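Local coordinates for protein mirolysin (Tannerella forsythia, PDB 6R7V) that is the latent form of a zinc metallopeptidase of the pappalysin family, held inactive by a cysteine switch and expected to cleave peptide bonds once activated, at residues A[217-222]-A[236-241]; A[244-249]-A[268-273]. The protein carries 1 engineered substitution. One frame throughout, in Å; residues are numbered along the deposited sequence. Where two conformers were deposited one is given.

How the contacts relate
Contact 1 (217-222 with 236-241) binds calcium and supplies a zinc ligand; contact 2 (244-249 with 268-273) comes next along the chain, its centre about 14 Å from that of contact 1. Tyr-269 of contact 2 joins the two: its OH lies 3.1 Å from His-217 CE1, its CZ 3.5 Å from Trp-219 CH2 and its CD2 3.6 Å from Tyr-241 CG. The nearest atom of the Tyr-269 side chain is about 4 Å from the zinc ion. A probable hydrogen bond, Gln-238 NE2 to Asp-268 OD2 at 2.9 Å, forms a second tie. The calcium-bound loop and the segment carrying Tyr-269 thus pack together beside the zinc site that Cys-6 blocks.

Contact 1. Residues A[217-222]-A[236-241]. With CA (calcium ion), chain B; ZN (zinc ion), chain D.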
loop_
_atom_site.group_PDB
_atom_site.type_symbol
_atom_site.label_atom_id
_atom_site.label_comp_id
_atom_site.label_asym_id
_atom_site.label_seq_id
_atom_site.Cartn_x
_atom_site.Cartn_y
_atom_site.Cartn_z
ATOM N N HIS A 217 5.929 -8.021 -1.530
ATOM C CA HIS A 217 6.684 -7.879 -2.772
ATOM C C HIS A 217 6.608 -9.144 -3.590
ATOM O O HIS A 217 6.771 -10.250 -3.055
ATOM C CB HIS A 217 8.123 -7.553 -2.459
ATOM C CG HIS A 217 8.266 -6.180 -1.910
ATOM N ND1 HIS A 217 9.251 -5.875 -1.012
ATOM C CD2 HIS A 217 7.520 -5.075 -2.135
ATOM C CE1 HIS A 217 9.105 -4.591 -0.729
ATOM N NE2 HIS A 217 8.053 -4.070 -1.347
ATOM N N ILE A 218 6.371 -8.974 -4.895
ATOM C CA ILE A 218 6.067 -10.104 -5.770
ATOM C C ILE A 218 7.237 -11.119 -5.870
ATOM O O ILE A 218 7.013 -12.309 -6.085
ATOM C CB ILE A 218 5.656 -9.574 -7.155
ATOM C CG1 ILE A 218 5.114 -10.688 -8.048
ATOM C CG2 ILE A 218 6.809 -8.804 -7.845
ATOM C CD1 ILE A 218 4.331 -10.159 -9.253
ATOM N N TRP A 219 8.470 -10.643 -5.707
ATOM C CA TRP A 219 9.632 -11.535 -5.810
ATOM C C TRP A 219 9.976 -12.260 -4.492
ATOM O O TRP A 219 10.923 -13.066 -4.475
ATOM C CB TRP A 219 10.859 -10.785 -6.336
ATOM C CG TRP A 219 11.434 -9.823 -5.360
ATOM C CD1 TRP A 219 12.455 -10.046 -4.486
ATOM C CD2 TRP A 219 10.987 -8.482 -5.128
ATOM N NE1 TRP A 219 12.657 -8.926 -3.706
ATOM C CE2 TRP A 219 11.781 -7.948 -4.090
ATOM C CE3 TRP A 219 10.033 -7.655 -5.739
ATOM C CZ2 TRP A 219 11.619 -6.640 -3.614
ATOM C CZ3 TRP A 219 9.862 -6.365 -5.260
ATOM C CH2 TRP A 219 10.675 -5.859 -4.223
ATOM N N GLY A 220 9.246 -11.997 -3.414
ATOM C CA GLY A 220 9.453 -12.752 -2.178
ATOM C C GLY A 220 10.512 -12.278 -1.203
ATOM O O GLY A 220 10.778 -12.977 -0.226
ATOM N N ASP A 221 11.096 -11.090 -1.439
ATOM C CA ASP A 221 12.064 -10.460 -0.549
ATOM C C ASP A 221 13.148 -11.452 -0.156
ATOM O O ASP A 221 13.449 -11.611 1.023
ATOM C CB ASP A 221 11.331 -9.926 0.708
ATOM C CG ASP A 221 10.476 -8.711 0.411
ATOM O OD1 ASP A 221 10.987 -7.783 -0.223
ATOM O OD2 ASP A 221 9.284 -8.706 0.811
ATOM N N ASP A 222 13.733 -12.146 -1.145
ATOM C CA ASP A 222 14.659 -13.220 -0.839
ATOM C C ASP A 222 16.002 -13.054 -1.495
ATOM O O ASP A 222 16.735 -14.041 -1.669
ATOM C CB ASP A 222 14.015 -14.536 -1.292
ATOM C CG ASP A 222 13.523 -14.531 -2.736
ATOM O OD1 ASP A 222 13.864 -13.591 -3.487
ATOM O OD2 ASP A 222 12.786 -15.444 -3.106
ATOM N N PRO A 236 3.582 -15.149 -10.940
ATOM C CA PRO A 236 4.695 -16.082 -11.234
ATOM C C PRO A 236 5.837 -15.962 -10.234
ATOM O O PRO A 236 6.177 -14.848 -9.837
ATOM C CB PRO A 236 5.172 -15.637 -12.613
ATOM C CG PRO A 236 3.966 -14.973 -13.247
ATOM C CD PRO A 236 3.265 -14.284 -12.101
ATOM N N ASN A 237 6.433 -17.105 -9.839
ATOM C CA ASN A 237 7.607 -17.126 -8.972
ATOM C C ASN A 237 8.672 -16.273 -9.619
ATOM O O ASN A 237 8.917 -16.365 -10.827
ATOM C CB ASN A 237 8.104 -18.547 -8.761
ATOM C CG ASN A 237 9.108 -18.718 -7.655
ATOM O OD1 ASN A 237 9.577 -17.764 -7.041
ATOM N ND2 ASN A 237 9.467 -19.956 -7.379
ATOM N N GLN A 238 9.276 -15.401 -8.852
ATOM C CA GLN A 238 10.176 -14.412 -9.419
ATOM C C GLN A 238 11.452 -14.349 -8.589
ATOM O O GLN A 238 11.378 -14.470 -7.375
ATOM C CB GLN A 238 9.419 -13.055 -9.425
ATOM C CG GLN A 238 10.201 -11.848 -9.948
ATOM C CD GLN A 238 9.348 -10.607 -10.080
ATOM O OE1 GLN A 238 8.177 -10.652 -10.451
ATOM N NE2 GLN A 238 9.912 -9.471 -9.766
ATOM N N GLY A 239 12.606 -14.170 -9.240
ATOM C CA GLY A 239 13.900 -14.102 -8.542
ATOM C C GLY A 239 14.007 -12.864 -7.669
ATOM O O GLY A 239 13.681 -12.900 -6.481
ATOM N N GLY A 240 14.469 -11.783 -8.276
ATOM C CA GLY A 240 14.633 -10.510 -7.598
ATOM C C GLY A 240 13.660 -9.468 -8.102
ATOM O O GLY A 240 12.773 -9.763 -8.927
ATOM N N TYR A 241 13.756 -8.273 -7.577
ATOM C CA TYR A 241 12.888 -7.205 -8.014
ATOM C C TYR A 241 13.274 -6.738 -9.394
ATOM O O TYR A 241 14.404 -6.944 -9.856
ATOM C CB TYR A 241 12.921 -6.008 -7.031
ATOM C CG TYR A 241 14.295 -5.384 -6.820
ATOM C CD1 TYR A 241 15.032 -5.638 -5.660
ATOM C CD2 TYR A 241 14.851 -4.527 -7.768
ATOM C CE1 TYR A 241 16.297 -5.082 -5.470
ATOM C CE2 TYR A 241 16.122 -3.981 -7.595
ATOM C CZ TYR A 241 16.851 -4.279 -6.452
ATOM O OH TYR A 241 18.099 -3.722 -6.250
HETATM CA CA CA B . 12.480 -14.548 -5.257
HETATM ZN ZN ZN D . 6.976 -2.407 -0.916
HETATM O O HOH W 1 5.295 -14.254 -7.274
HETATM O O HOH W 2 8.203 -14.871 -6.028
HETATM O O HOH W 3 10.789 -16.219 -5.154
#
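Trp-219 and Asp-222 meet Gln-238 and Gly-239 round a calcium ion, closing the long loop that follows helix 203-212 and its zinc-binding histidines. The cation takes the carbonyl oxygens of Trp-219, Gln-238 and Gly-239 and both carboxylate oxygens of Asp-222; water 3 and Ser-225 O complete its shell. Beside it Trp-219 stands between two layers: Tyr-241 CB lies over one face, 3.4 Å from the six-membered ring centroid, and His-217 CB over the opposite face. The Tyr-241 ring meets the Trp-219 face in an edge-to-face (T-shaped) pair, planes at 71°. Gln-238 is extended, CG anti to the backbone N (chi1 178°), and crosses Ile-218 at about a right angle, with OE1 3.5 Å from Ile-218 CG2. Its NE2 donates in the amide plane to Gly-240 O at 3.0 Å and is also hydrogen-bonded to Asp-268 OD2. Water 2 joins Ile-218 O to Gln-238 N. His-217 NE2 binds zinc at 2.0 Å, while its ND1 gives an in-plane bond of 2.7 Å to the syn lone pair of Asp-221 OD1, fixing the ring's rotation. Trp-219 O and Gln-238 O, 3.3 Å apart, would probably repel each other without the calcium binding both, which thus does much of the joining.

Contact 2. Residues A[244-249]-A[268-273]; sequences GCPSFP and DYTYDA
Tyr-271 lays the face of its ring against Gly-244, whose CA sits 3.5 Å from the ring centroid and 4° off the normal, a CH-pi contact over the centre. Tyr-271 CB points toward the 244-249 segment, and CG, anti to the carbonyl carbon (chi1 -71°), lies 3.6 Å from Gly-244 O. The two residues also share a backbone bond, Tyr-271 N to Gly-244 O, 2.9 Å and nearly straight at 172°. Water 4 bridges next to it, accepting from Gly-244 N at 2.8 Å and donating to Tyr-269 O at 2.7 Å. Beside the bonded carbonyl, Thr-270 CB comes 3.4 Å from Gly-244 O, and its CG2 packs on Pro-246 CD at 3.7 Å, the two side chains crossing obliquely. Thr-270 OG1 bonds instead to Phe-263 O. The Tyr-269 side chain runs to the zinc side, where its OH is hydrogen-bonded to Glu-9 OE1; its place, two residues after the Met-turn methionine, is consistent with the tyrosine found there in astacins and serralysins. Cys-245 adds a disulfide to Cys-274. One direct bond, one water and an aromatic face on a glycine make a small join between 244-249 and 268-273, with the disulfide a covalent tie close by.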
loop_
_atom_site.group_PDB
_atom_site.type_symbol
_atom_site.label_atom_id
_atom_site.label_comp_id
_atom_site.label_asym_id
_atom_site.label_seq_id
_atom_site.Cartn_x
_atom_site.Cartn_y
_atom_site.Cartn_z
ATOM N N GLY A 244 12.853 0.152 -13.116
ATOM C CA GLY A 244 12.721 0.822 -14.401
ATOM C C GLY A 244 11.517 0.373 -15.186
ATOM O O GLY A 244 10.450 0.179 -14.622
ATOM N N CYS A 245 11.703 0.229 -16.504
ATOM C CA CYS A 245 10.641 -0.164 -17.420
ATOM C C CYS A 245 11.107 -1.366 -18.284
ATOM O O CYS A 245 11.563 -1.176 -19.426
ATOM C CB CYS A 245 10.255 1.037 -18.284
ATOM S SG CYS A 245 8.655 0.873 -19.113
ATOM N N PRO A 246 11.013 -2.604 -17.754
ATOM C CA PRO A 246 11.390 -3.774 -18.551
ATOM C C PRO A 246 10.520 -3.959 -19.789
ATOM O O PRO A 246 9.463 -3.324 -19.946
ATOM C CB PRO A 246 11.124 -4.954 -17.590
ATOM C CG PRO A 246 11.193 -4.357 -16.226
ATOM C CD PRO A 246 10.509 -3.023 -16.421
ATOM N N SER A 247 10.968 -4.847 -20.669
ATOM C CA SER A 247 10.227 -5.141 -21.884
ATOM C C SER A 247 9.627 -6.529 -21.802
ATOM O O SER A 247 10.263 -7.462 -21.317
ATOM C CB SER A 247 11.117 -5.007 -23.115
ATOM O OG SER A 247 10.347 -5.118 -24.303
ATOM N N PHE A 248 8.391 -6.643 -22.214
ATOM C CA PHE A 248 7.706 -7.927 -22.183
ATOM C C PHE A 248 8.121 -8.809 -23.358
ATOM O O PHE A 248 8.135 -8.330 -24.498
ATOM C CB PHE A 248 6.181 -7.742 -22.220
ATOM C CG PHE A 248 5.424 -9.047 -22.278
ATOM C CD1 PHE A 248 5.163 -9.770 -21.118
ATOM C CD2 PHE A 248 5.003 -9.574 -23.496
ATOM C CE1 PHE A 248 4.497 -10.993 -21.176
ATOM C CE2 PHE A 248 4.317 -10.794 -23.546
ATOM C CZ PHE A 248 4.066 -11.490 -22.381
ATOM N N PRO A 249 8.342 -10.126 -23.136
ATOM C CA PRO A 249 8.384 -10.825 -21.843
ATOM C C PRO A 249 9.757 -10.752 -21.180
ATOM O O PRO A 249 10.796 -10.663 -21.871
ATOM C CB PRO A 249 8.050 -12.274 -22.229
ATOM C CG PRO A 249 8.591 -12.434 -23.628
ATOM C CD PRO A 249 8.614 -11.049 -24.260
ATOM N N ASP A 268 5.809 -4.881 -7.542
ATOM C CA ASP A 268 7.213 -4.952 -7.948
ATOM C C ASP A 268 7.838 -3.567 -7.645
ATOM O O ASP A 268 7.223 -2.749 -6.948
ATOM C CB ASP A 268 7.363 -5.383 -9.440
ATOM C CG ASP A 268 8.680 -6.111 -9.737
ATOM O OD1 ASP A 268 9.678 -5.852 -9.035
ATOM O OD2 ASP A 268 8.702 -6.943 -10.647
ATOM N N TYR A 269 9.075 -3.314 -8.130
ATOM C CA TYR A 269 9.802 -2.062 -7.896
ATOM C C TYR A 269 9.968 -1.247 -9.167
ATOM O O TYR A 269 10.816 -0.356 -9.230
ATOM C CB TYR A 269 11.190 -2.323 -7.281
ATOM C CG TYR A 269 11.260 -2.495 -5.780
ATOM C CD1 TYR A 269 10.129 -2.321 -4.978
ATOM C CD2 TYR A 269 12.470 -2.774 -5.152
ATOM C CE1 TYR A 269 10.212 -2.401 -3.589
ATOM C CE2 TYR A 269 12.561 -2.876 -3.768
ATOM C CZ TYR A 269 11.433 -2.675 -2.989
ATOM O OH TYR A 269 11.521 -2.819 -1.627
ATOM N N THR A 270 9.154 -1.535 -10.181
ATOM C CA THR A 270 9.241 -0.847 -11.458
ATOM C C THR A 270 8.693 0.599 -11.406
ATOM O O THR A 270 8.014 0.982 -10.438
ATOM C CB THR A 270 8.516 -1.668 -12.514
ATOM O OG1 THR A 270 7.271 -2.083 -11.988
ATOM C CG2 THR A 270 9.325 -2.894 -12.930
ATOM N N TYR A 271 8.984 1.389 -12.452
ATOM C CA TYR A 271 8.493 2.763 -12.582
ATOM C C TYR A 271 6.986 2.813 -12.582
ATOM O O TYR A 271 6.352 1.908 -13.110
ATOM C CB TYR A 271 8.961 3.388 -13.890
ATOM C CG TYR A 271 10.420 3.736 -14.015
ATOM C CD1 TYR A 271 11.247 3.803 -12.892
ATOM C CD2 TYR A 271 10.960 4.072 -15.244
ATOM C CE1 TYR A 271 12.592 4.175 -13.007
ATOM C CE2 TYR A 271 12.287 4.464 -15.369
ATOM C CZ TYR A 271 13.103 4.501 -14.251
ATOM O OH TYR A 271 14.425 4.866 -14.422
ATOM N N ASP A 272 6.410 3.892 -12.046
ATOM C CA ASP A 272 4.965 4.003 -12.001
ATOM C C ASP A 272 4.238 3.788 -13.326
ATOM O O ASP A 272 3.170 3.156 -13.344
ATOM C CB ASP A 272 4.586 5.393 -11.538
ATOM C CG ASP A 272 4.800 5.720 -10.076
ATOM O OD1 ASP A 272 5.610 5.033 -9.416
ATOM O OD2 ASP A 272 4.186 6.676 -9.605
ATOM N N ALA A 273 4.756 4.370 -14.419
ATOM C CA ALA A 273 4.091 4.278 -15.715
ATOM C C ALA A 273 4.194 2.882 -16.343
ATOM O O ALA A 273 3.501 2.627 -17.336
ATOM C CB ALA A 273 4.642 5.325 -16.669
HETATM O O HOH W 4 12.308 1.364 -10.631
#